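Dally-like, isoform A (Drosophila melanogaster, PDB 6XTZ) is a cell-surface glypican that binds Wnt and Hedgehog family proteins and shields the palmitoleate lipid of Wnt, enabling Wnt signalling at a distance. Local coordinates at residues A[126-131]-A[137-142]. The protein carries 5 engineered substitutions. Residues are numbered along the deposited sequence; the frame is centred on the assembly and turned at random.
Sequences KELETY and VDLLEV
L139 lays its CD1 methyl over one face of the Y131 ring, a CH-pi contact with CD1 3.9 Å from the ring centroid and 15° off the ring normal, displaced toward the CD2-CE2 side. Y131 holds CG anti to its own N (chi1 171°), which turns a face of the ring to L139, the two side chains crossing at about a right angle. The other L139 methyl, CD2, turns back toward the first helix, 3.8 Å from L128 CD2 and close to Y131 CB, so the two branches of one leucine serve two neighbours. V137, still extended before the second helix, sets its CB 3.7 Å from Y131 CB; its CG2 touches both E127 O and the T130 methyl, CG2. At the other end E127 bends at chi2 (-82°): its CB and CG rest on V142 CG1, E127 CG being 3.7 Å from V142 CG1, while OE1 passes close to the V137 methyls. No hydrogen bond joins the segments. D138 N-caps the second helix through a weak bond from E141 N to OD1, 3.4 Å long. Helix 185-216 adds V198 and R201 against Y131 and F197 against L139, and L128 approaches the bound O-palmitoleoyl serine. The contact is an antiparallel helical hairpin, in which a short link leads from helix 118-134 into helix 139-158, closed by apolar side chains within the all-helical glypican core beside the lipid pocket.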
loop_
_atom_site.group_PDB
_atom_site.type_symbol
_atom_site.label_atom_id
_atom_site.label_comp_id
_atom_site.label_asym_id
_atom_site.label_seq_id
_atom_site.Cartn_x
_atom_site.Cartn_y
_atom_site.Cartn_z
ATOM N N LYS A 126 -2.614 -25.377 -13.018
ATOM C CA LYS A 126 -1.431 -24.734 -13.578
ATOM C C LYS A 126 -1.744 -23.311 -14.029
ATOM O O LYS A 126 -0.943 -22.394 -13.814
ATOM C CB LYS A 126 -0.885 -25.565 -14.739
ATOM C CG LYS A 126 0.448 -25.076 -15.284
ATOM C CD LYS A 126 0.992 -26.018 -16.347
ATOM C CE LYS A 126 0.046 -26.121 -17.535
ATOM N NZ LYS A 126 0.573 -27.033 -18.589
ATOM N N GLU A 127 -2.909 -23.107 -14.647
ATOM C CA GLU A 127 -3.312 -21.758 -15.030
ATOM C C GLU A 127 -3.566 -20.891 -13.803
ATOM O O GLU A 127 -3.227 -19.702 -13.796
ATOM C CB GLU A 127 -4.558 -21.808 -15.914
ATOM C CG GLU A 127 -4.381 -22.564 -17.223
ATOM C CD GLU A 127 -3.733 -21.725 -18.311
ATOM O OE1 GLU A 127 -3.243 -20.614 -18.011
ATOM O OE2 GLU A 127 -3.721 -22.179 -19.475
ATOM N N LEU A 128 -4.162 -21.468 -12.757
ATOM C CA LEU A 128 -4.431 -20.701 -11.546
ATOM C C LEU A 128 -3.138 -20.300 -10.847
ATOM O O LEU A 128 -3.011 -19.169 -10.365
ATOM C CB LEU A 128 -5.326 -21.501 -10.603
ATOM C CG LEU A 128 -6.761 -21.741 -11.072
ATOM C CD1 LEU A 128 -7.516 -22.575 -10.051
ATOM C CD2 LEU A 128 -7.468 -20.418 -11.317
ATOM N N GLU A 129 -2.169 -21.217 -10.780
ATOM C CA GLU A 129 -0.877 -20.883 -10.190
ATOM C C GLU A 129 -0.158 -19.822 -11.011
ATOM O O GLU A 129 0.493 -18.931 -10.456
ATOM C CB GLU A 129 -0.012 -22.137 -10.069
ATOM C CG GLU A 129 -0.589 -23.217 -9.173
ATOM C CD GLU A 129 0.315 -24.427 -9.077
ATOM O OE1 GLU A 129 1.527 -24.287 -9.348
ATOM O OE2 GLU A 129 -0.184 -25.521 -8.736
ATOM N N THR A 130 -0.264 -19.904 -12.339
ATOM C CA THR A 130 0.392 -18.922 -13.194
ATOM C C THR A 130 -0.229 -17.541 -13.023
ATOM O O THR A 130 0.486 -16.532 -13.034
ATOM C CB THR A 130 0.328 -19.366 -14.655
ATOM O OG1 THR A 130 0.965 -20.643 -14.795
ATOM C CG2 THR A 130 1.030 -18.360 -15.556
ATOM N N TYR A 131 -1.552 -17.470 -12.848
ATOM C CA TYR A 131 -2.185 -16.169 -12.657
ATOM C C TYR A 131 -1.697 -15.504 -11.377
ATOM O O TYR A 131 -1.357 -14.315 -11.374
ATOM C CB TYR A 131 -3.709 -16.285 -12.631
ATOM C CG TYR A 131 -4.327 -14.970 -12.210
ATOM C CD1 TYR A 131 -4.385 -13.902 -13.093
ATOM C CD2 TYR A 131 -4.801 -14.777 -10.917
ATOM C CE1 TYR A 131 -4.920 -12.687 -12.714
ATOM C CE2 TYR A 131 -5.335 -13.563 -10.526
ATOM C CZ TYR A 131 -5.393 -12.522 -11.430
ATOM O OH TYR A 131 -5.925 -11.311 -11.053
ATOM N N VAL A 137 -3.111 -14.297 -17.140
ATOM C CA VAL A 137 -4.092 -15.349 -17.381
ATOM C C VAL A 137 -5.483 -14.731 -17.350
ATOM O O VAL A 137 -5.821 -13.997 -16.417
ATOM C CB VAL A 137 -3.994 -16.486 -16.343
ATOM C CG1 VAL A 137 -5.168 -17.447 -16.491
ATOM C CG2 VAL A 137 -2.676 -17.237 -16.480
ATOM N N ASP A 138 -6.287 -15.023 -18.371
ATOM C CA ASP A 138 -7.700 -14.648 -18.390
ATOM C C ASP A 138 -8.463 -15.742 -17.652
ATOM O O ASP A 138 -8.726 -16.811 -18.205
ATOM C CB ASP A 138 -8.194 -14.477 -19.824
ATOM C CG ASP A 138 -9.563 -13.821 -19.904
ATOM O OD1 ASP A 138 -10.329 -13.890 -18.920
ATOM O OD2 ASP A 138 -9.875 -13.236 -20.962
ATOM N N LEU A 139 -8.820 -15.470 -16.393
ATOM C CA LEU A 139 -9.377 -16.514 -15.535
ATOM C C LEU A 139 -10.718 -17.014 -16.058
ATOM O O LEU A 139 -10.945 -18.226 -16.151
ATOM C CB LEU A 139 -9.513 -15.996 -14.104
ATOM C CG LEU A 139 -8.196 -15.783 -13.355
ATOM C CD1 LEU A 139 -8.442 -15.131 -12.004
ATOM C CD2 LEU A 139 -7.459 -17.105 -13.192
ATOM N N LEU A 140 -11.624 -16.095 -16.400
ATOM C CA LEU A 140 -12.934 -16.506 -16.898
ATOM C C LEU A 140 -12.810 -17.302 -18.190
ATOM O O LEU A 140 -13.554 -18.265 -18.410
ATOM C CB LEU A 140 -13.829 -15.285 -17.101
ATOM C CG LEU A 140 -14.306 -14.577 -15.832
ATOM C CD1 LEU A 140 -15.315 -13.493 -16.176
ATOM C CD2 LEU A 140 -14.901 -15.580 -14.855
ATOM N N GLU A 141 -11.868 -16.917 -19.055
ATOM C CA GLU A 141 -11.644 -17.670 -20.285
ATOM C C GLU A 141 -11.153 -19.082 -19.985
ATOM O O GLU A 141 -11.622 -20.053 -20.592
ATOM C CB GLU A 141 -10.647 -16.927 -21.173
ATOM C CG GLU A 141 -10.214 -17.687 -22.412
ATOM C CD GLU A 141 -9.153 -16.948 -23.202
ATOM O OE1 GLU A 141 -9.175 -15.699 -23.207
ATOM O OE2 GLU A 141 -8.289 -17.614 -23.811
ATOM N N VAL A 142 -10.215 -19.218 -19.047
ATOM C CA VAL A 142 -9.706 -20.540 -18.695
ATOM C C VAL A 142 -10.789 -21.364 -18.004
ATOM O O VAL A 142 -10.902 -22.576 -18.228
ATOM C CB VAL A 142 -8.443 -20.410 -17.824
ATOM C CG1 VAL A 142 -7.965 -21.777 -17.367
ATOM C CG2 VAL A 142 -7.342 -19.697 -18.595
#